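TRAP-T family transporter, DctP (Periplasmic binding) subunit (Sulfitobacter sp. NAS-14.1, PDB 4PF8) binds beta-D-galacturonate as the periplasmic solute-binding subunit of a TRAP transporter and probably delivers it to the membrane components for uptake. Local coordinates at residues N100-P105 against N319-A324. Residues are numbered along the deposited sequence; the frame is centred on the assembly and turned at random.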
ATOM      1  N   ASN A 100       7.397  -7.517  -5.660  1.00 10.18           N
ATOM      2  CA  ASN A 100       6.920  -8.464  -4.648  1.00 10.04           C
ATOM      3  C   ASN A 100       7.737  -8.418  -3.375  1.00 10.84           C
ATOM      4  O   ASN A 100       7.234  -8.718  -2.311  1.00  9.67           O
ATOM      5  CB  ASN A 100       6.883  -9.897  -5.181  1.00 11.66           C
ATOM      6  CG  ASN A 100       5.723 -10.135  -6.095  1.00 14.18           C
ATOM      7  OD1 ASN A 100       4.573  -9.999  -5.691  1.00 13.59           O
ATOM      8  ND2 ASN A 100       6.008 -10.469  -7.345  1.00 19.46           N
ATOM      9  N   VAL A 101       9.004  -8.031  -3.482  0.55 10.84           N
ATOM     10  CA  VAL A 101       9.896  -8.048  -2.324  0.55 10.06           C
ATOM     11  C   VAL A 101       9.410  -7.191  -1.151  0.55 10.64           C
ATOM     12  O   VAL A 101       9.702  -7.502  -0.007  0.55 11.09           O
ATOM     13  CB  VAL A 101      11.335  -7.631  -2.708  0.55 11.29           C
ATOM     14  CG1 VAL A 101      11.892  -8.570  -3.769  0.55 27.31           C
ATOM     15  CG2 VAL A 101      11.378  -6.175  -3.180  0.55 10.47           C
ATOM     16  N   VAL A 102       8.686  -6.108  -1.414  1.00  9.55           N
ATOM     17  CA  VAL A 102       8.202  -5.246  -0.328  1.00 10.32           C
ATOM     18  C   VAL A 102       6.928  -5.775   0.311  1.00 15.63           C
ATOM     19  O   VAL A 102       6.504  -5.284   1.357  1.00 15.09           O
ATOM     20  CB  VAL A 102       7.961  -3.777  -0.770  1.00 12.12           C
ATOM     21  CG1 VAL A 102       9.215  -3.216  -1.372  1.00 12.37           C
ATOM     22  CG2 VAL A 102       6.759  -3.682  -1.732  1.00 12.01           C
ATOM     23  N   SER A 103       6.332  -6.792  -0.297  1.00 10.49           N
ATOM     24  CA  SER A 103       5.140  -7.437   0.250  1.00  9.84           C
ATOM     25  C   SER A 103       5.451  -8.672   1.092  1.00  9.96           C
ATOM     26  O   SER A 103       4.550  -9.400   1.508  1.00 12.59           O
ATOM     27  CB  SER A 103       4.187  -7.813  -0.872  1.00 17.53           C
ATOM     28  OG  SER A 103       3.581  -6.649  -1.375  1.00 15.91           O
ATOM     29  N   LEU A 104       6.734  -8.917   1.333  1.00  8.30           N
ATOM     30  CA  LEU A 104       7.112 -10.023   2.200  1.00  8.65           C
ATOM     31  C   LEU A 104       6.900  -9.599   3.646  1.00  8.21           C
ATOM     32  O   LEU A 104       7.221  -8.491   4.011  1.00  8.71           O
ATOM     33  CB  LEU A 104       8.573 -10.394   1.942  1.00 10.82           C
ATOM     34  CG  LEU A 104       8.806 -11.115   0.609  1.00 10.01           C
ATOM     35  CD1 LEU A 104      10.281 -11.160   0.290  1.00 11.38           C
ATOM     36  CD2 LEU A 104       8.240 -12.535   0.646  1.00 13.82           C
ATOM     37  N   PRO A 105       6.337 -10.488   4.472  1.00  8.94           N
ATOM     38  CA  PRO A 105       6.025 -10.084   5.839  1.00 12.05           C
ATOM     39  C   PRO A 105       7.301  -9.798   6.631  1.00 10.27           C
ATOM     40  O   PRO A 105       8.278 -10.530   6.528  1.00 10.77           O
ATOM     41  CB  PRO A 105       5.279 -11.296   6.429  1.00 13.81           C
ATOM     42  CG  PRO A 105       5.412 -12.395   5.449  1.00 22.98           C
ATOM     43  CD  PRO A 105       5.828 -11.811   4.111  1.00 11.92           C
ATOM     44  N   ASN A 319      17.460 -10.019  -0.434  1.00 33.75           N
ATOM     45  CA  ASN A 319      18.477  -9.830   0.601  1.00 35.20           C
ATOM     46  C   ASN A 319      18.892  -8.370   0.749  1.00 34.96           C
ATOM     47  O   ASN A 319      19.202  -7.902   1.848  1.00 34.13           O
ATOM     48  CB  ASN A 319      19.684 -10.724   0.322  1.00 39.14           C
ATOM     49  CG  ASN A 319      19.351 -12.190   0.480  1.00 37.89           C
ATOM     50  OD1 ASN A 319      18.504 -12.547   1.294  1.00 41.00           O
ATOM     51  ND2 ASN A 319      20.004 -13.046  -0.302  1.00 40.70           N
ATOM     52  N   LEU A 320      18.876  -7.641  -0.359  1.00 31.22           N
ATOM     53  CA  LEU A 320      19.083  -6.207  -0.309  1.00 32.54           C
ATOM     54  C   LEU A 320      18.139  -5.558   0.716  1.00 33.36           C
ATOM     55  O   LEU A 320      18.521  -4.621   1.418  1.00 40.83           O
ATOM     56  CB  LEU A 320      18.871  -5.613  -1.704  1.00 37.13           C
ATOM     57  CG  LEU A 320      19.360  -4.198  -1.981  1.00 36.80           C
ATOM     58  CD1 LEU A 320      20.840  -4.076  -1.671  1.00 38.98           C
ATOM     59  CD2 LEU A 320      19.093  -3.840  -3.437  1.00 39.08           C
ATOM     60  N   PHE A 321      16.908  -6.062   0.813  1.00 24.60           N
ATOM     61  CA  PHE A 321      15.949  -5.525   1.774  1.00 26.53           C
ATOM     62  C   PHE A 321      16.053  -6.193   3.146  1.00 29.15           C
ATOM     63  O   PHE A 321      16.299  -5.527   4.144  1.00 28.68           O
ATOM     64  CB  PHE A 321      14.512  -5.637   1.238  1.00 20.12           C
ATOM     65  CG  PHE A 321      14.196  -4.624   0.172  1.00 23.75           C
ATOM     66  CD1 PHE A 321      14.631  -4.812  -1.125  1.00 20.26           C
ATOM     67  CD2 PHE A 321      13.488  -3.475   0.473  1.00 25.26           C
ATOM     68  CE1 PHE A 321      14.353  -3.872  -2.103  1.00 25.85           C
ATOM     69  CE2 PHE A 321      13.218  -2.536  -0.502  1.00 22.33           C
ATOM     70  CZ  PHE A 321      13.646  -2.738  -1.786  1.00 25.07           C
ATOM     71  N   ARG A 322      15.881  -7.506   3.198  1.00 28.28           N
ATOM     72  CA  ARG A 322      15.709  -8.166   4.489  1.00 29.15           C
ATOM     73  C   ARG A 322      16.988  -8.175   5.335  1.00 28.56           C
ATOM     74  O   ARG A 322      16.916  -8.347   6.554  1.00 36.11           O
ATOM     75  CB  ARG A 322      15.168  -9.590   4.317  1.00 29.91           C
ATOM     76  CG  ARG A 322      16.169 -10.565   3.753  1.00 30.29           C
ATOM     77  CD  ARG A 322      15.609 -11.979   3.717  1.00 30.66           C
ATOM     78  NE  ARG A 322      16.500 -12.873   2.986  1.00 33.48           N
ATOM     79  CZ  ARG A 322      16.259 -14.159   2.764  1.00 37.41           C
ATOM     80  NH1 ARG A 322      15.154 -14.725   3.226  1.00 35.47           N
ATOM     81  NH2 ARG A 322      17.133 -14.885   2.083  1.00 40.45           N
ATOM     82  N   ASN A 323      18.143  -7.994   4.701  1.00 29.55           N
ATOM     83  CA  ASN A 323      19.407  -7.981   5.425  1.00 30.87           C
ATOM     84  C   ASN A 323      19.966  -6.580   5.622  1.00 31.11           C
ATOM     85  O   ASN A 323      21.108  -6.422   6.051  1.00 34.36           O
ATOM     86  CB  ASN A 323      20.452  -8.835   4.700  1.00 34.35           C
ATOM     87  CG  ASN A 323      20.095 -10.310   4.696  1.00 37.60           C
ATOM     88  OD1 ASN A 323      19.388 -10.793   5.582  1.00 39.68           O
ATOM     89  ND2 ASN A 323      20.587 -11.033   3.699  1.00 42.18           N
ATOM     90  N   ALA A 324      19.176  -5.557   5.306  1.00 28.95           N
ATOM     91  CA  ALA A 324      19.643  -4.185   5.471  1.00 31.68           C
ATOM     92  C   ALA A 324      19.892  -3.899   6.952  1.00 38.87           C
ATOM     93  O   ALA A 324      19.026  -4.189   7.788  1.00 37.98           O
ATOM     94  CB  ALA A 324      18.624  -3.211   4.909  1.00 32.91           C
TER
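The CG2 methyl of V101 sits over one face of the F321 ring, 4.3 Å from its centroid and 26° off the ring normal, a CH-pi contact in which the two side chains cross at about a right angle. The methyl is displaced toward one side of the ring, with CG2 of V101 3.9 Å from CE1 of F321. On the same side of the ring plane but further out, past CE2, V102 approaches obliquely, its CG1 4.2 Å from CE2 of F321. The phenyl ring is carried to the valines with CG anti to the carbonyl carbon (chi1 -75°), and L126 and P122 of helix 121-132 pack against it as well. V102 also touches L126, so that both segments share this helix as a neighbour. All three touching residues are buried, and no hydrogen bond joins the two segments; the tight part of the interface is wholly apolar.

The solvent side of the helix end takes no part in this packing; there, partly exposed, R322 and N319 pair with each other. The guanidinium of R322 turns back along its own helix and grips N319 side-on: NE lies 2.6 Å and NH2 2.8 Å from OD1 of N319, which stays close to the guanidinium plane. R322 also rests on Y304 of helix 301-310.

The side chain of V102 lies about 11 Å from the bound galacturonate, too far to touch the sugar. The contact is plain apolar packing, joining the C-terminal helix 315-322 to the 3-10 turn between helices 89-92 and 111-118 within the family 7 solute-binding protein fold.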